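Local coordinates for protein aspartate aminotransferase, mitochondrial (Trypanosoma brucei brucei, PDB 4W5K) that binds pyridoxal 5'-phosphate as an aminotransferase and probably transfers the amino group of L-aspartate to 2-oxoglutarate as a homodimer, at residues Ala116-Ile121 / Ala138-Thr143. The protein carries 1 engineered substitution. Residues are numbered along the deposited sequence; the frame is centred on the assembly and turned at random. Where two conformers were deposited one is given.
Sequences ANCNRI and AGMELT
The carbonyl oxygen of I121 is gripped twice, by a short N-H hydrogen bond from T143 N, 2.8 Å from I121 O and nearly along the C=O axis, and by a weaker CA-H...O contact from L142 CA, 3.2 Å from that oxygen. The same pairing recurs two residues back on each chain, illustrating how parallel strands begin to pair: N119 O takes E141 N at 3.0 Å with the M140 CA-H beside it. Between them, E141 O receives I121 N at 2.9 Å, beside the R120 CA-H. These two bonds are straight at hydrogen (167°), yet their donors stand some 40° above the carbonyl planes.

M140, just ahead of the first paired strand residues, lays its side chain against C118 and I121. Its CG is anti to the carbonyl carbon, and a bend at chi3 (78°) brings the terminal methyl, CE, 3.5 Å from I121 CB, a tight fit, and 3.6 Å from C118 SG; CE also sits close to R120 O (3.1 Å). On the R120/E141 face, R120 crosses T143 obliquely, R120 CD meeting T143 CG2 at 3.6 Å. A water donates to both C118 O and A138 O ahead of the strands, where G139, with positive phi, ends helix 129-137 in a Schellman motif.

The contact opens the parallel pairing in a beta-alpha-beta unit, strand 120-124, helix 129-137 and strand 141-149, within the large mixed sheet of the fold type I aminotransferases. I121 packs against F135 of that helix and V172 and L174 of strand 172-176, L142 touches H131 and E132, and M140 reaches V172 and L111.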
loop_
_atom_site.group_PDB
_atom_site.type_symbol
_atom_site.label_atom_id
_atom_site.label_comp_id
_atom_site.label_asym_id
_atom_site.label_seq_id
_atom_site.Cartn_x
_atom_site.Cartn_y
_atom_site.Cartn_z
ATOM N N ALA A 116 15.657 16.154 15.985
ATOM C CA ALA A 116 15.634 16.068 17.437
ATOM C C ALA A 116 14.255 16.428 17.983
ATOM O O ALA A 116 13.556 17.265 17.397
ATOM C CB ALA A 116 16.685 17.002 18.039
ATOM N N ASN A 117 13.890 15.811 19.105
ATOM C CA ASN A 117 12.729 16.231 19.877
ATOM C C ASN A 117 11.493 16.262 19.011
ATOM O O ASN A 117 10.740 17.245 19.016
ATOM C CB ASN A 117 12.978 17.623 20.497
ATOM C CG ASN A 117 11.987 17.969 21.600
ATOM O OD1 ASN A 117 11.478 17.086 22.293
ATOM N ND2 ASN A 117 11.745 19.276 21.799
ATOM N N CYS A 118 11.297 15.196 18.249
ATOM C CA CYS A 118 10.368 15.234 17.120
ATOM C C CYS A 118 8.948 14.849 17.510
ATOM O O CYS A 118 8.524 13.718 17.233
ATOM C CB CYS A 118 10.853 14.296 16.005
ATOM S SG CYS A 118 10.065 14.731 14.424
ATOM N N ASN A 119 8.214 15.765 18.141
ATOM C CA ASN A 119 6.858 15.445 18.587
ATOM C C ASN A 119 5.777 16.437 18.141
ATOM O O ASN A 119 4.619 16.301 18.529
ATOM C CB ASN A 119 6.829 15.311 20.104
ATOM C CG ASN A 119 7.413 16.511 20.795
ATOM O OD1 ASN A 119 7.433 17.612 20.239
ATOM N ND2 ASN A 119 7.903 16.312 22.009
ATOM N N ARG A 120 6.149 17.390 17.285
ATOM C CA ARG A 120 5.229 18.416 16.797
ATOM C C ARG A 120 5.544 18.708 15.320
ATOM O O ARG A 120 6.697 18.583 14.896
ATOM C CB ARG A 120 5.346 19.687 17.653
ATOM C CG ARG A 120 4.322 20.726 17.316
ATOM C CD ARG A 120 4.617 22.068 17.997
ATOM N NE ARG A 120 4.508 22.026 19.451
ATOM C CZ ARG A 120 3.948 22.994 20.173
ATOM N NH1 ARG A 120 3.432 24.061 19.570
ATOM N NH2 ARG A 120 3.897 22.901 21.498
ATOM N N ILE A 121 4.523 19.022 14.523
ATOM C CA ILE A 121 4.735 19.431 13.137
ATOM C C ILE A 121 3.754 20.579 12.864
ATOM O O ILE A 121 2.610 20.555 13.327
ATOM C CB ILE A 121 4.550 18.269 12.136
ATOM C CG1 ILE A 121 4.817 18.731 10.694
ATOM C CG2 ILE A 121 3.176 17.640 12.280
ATOM C CD1 ILE A 121 4.891 17.541 9.678
ATOM N N ALA A 138 2.259 8.862 13.385
ATOM C CA ALA A 138 3.725 8.918 13.377
ATOM C C ALA A 138 4.315 9.548 14.634
ATOM O O ALA A 138 5.530 9.736 14.705
ATOM C CB ALA A 138 4.217 9.689 12.163
ATOM N N GLY A 139 3.461 9.927 15.587
ATOM C CA GLY A 139 3.912 10.395 16.896
ATOM C C GLY A 139 4.021 11.904 17.013
ATOM O O GLY A 139 4.658 12.420 17.930
ATOM N N MET A 140 3.408 12.616 16.082
ATOM C CA MET A 140 3.515 14.084 16.115
ATOM C C MET A 140 2.180 14.782 16.086
ATOM O O MET A 140 1.292 14.440 15.296
ATOM C CB MET A 140 4.373 14.579 14.947
ATOM C CG MET A 140 5.830 14.078 14.999
ATOM S SD MET A 140 6.533 14.172 13.340
ATOM C CE MET A 140 6.888 15.914 13.244
ATOM N N GLU A 141 2.075 15.819 16.919
ATOM C CA GLU A 141 0.926 16.706 16.929
ATOM C C GLU A 141 1.012 17.797 15.861
ATOM O O GLU A 141 1.941 18.598 15.850
ATOM C CB GLU A 141 0.797 17.352 18.313
ATOM C CG GLU A 141 -0.443 18.191 18.456
ATOM C CD GLU A 141 -0.461 18.965 19.753
ATOM O OE1 GLU A 141 0.497 18.825 20.539
ATOM O OE2 GLU A 141 -1.432 19.716 19.976
ATOM N N LEU A 142 0.054 17.808 14.943
ATOM C CA LEU A 142 -0.038 18.880 13.953
ATOM C C LEU A 142 -0.567 20.147 14.596
ATOM O O LEU A 142 -1.611 20.140 15.245
ATOM C CB LEU A 142 -0.932 18.441 12.797
ATOM C CG LEU A 142 -1.115 19.416 11.627
ATOM C CD1 LEU A 142 0.167 19.578 10.837
ATOM C CD2 LEU A 142 -2.215 18.852 10.705
ATOM N N THR A 143 0.174 21.233 14.434
ATOM C CA THR A 143 -0.196 22.497 15.059
ATOM C C THR A 143 -0.178 23.610 14.004
ATOM O O THR A 143 0.648 23.605 13.101
ATOM C CB THR A 143 0.737 22.817 16.233
ATOM O OG1 THR A 143 0.186 23.873 17.022
ATOM C CG2 THR A 143 2.113 23.201 15.745
HETATM O O HOH W 1 8.346 11.134 15.707
#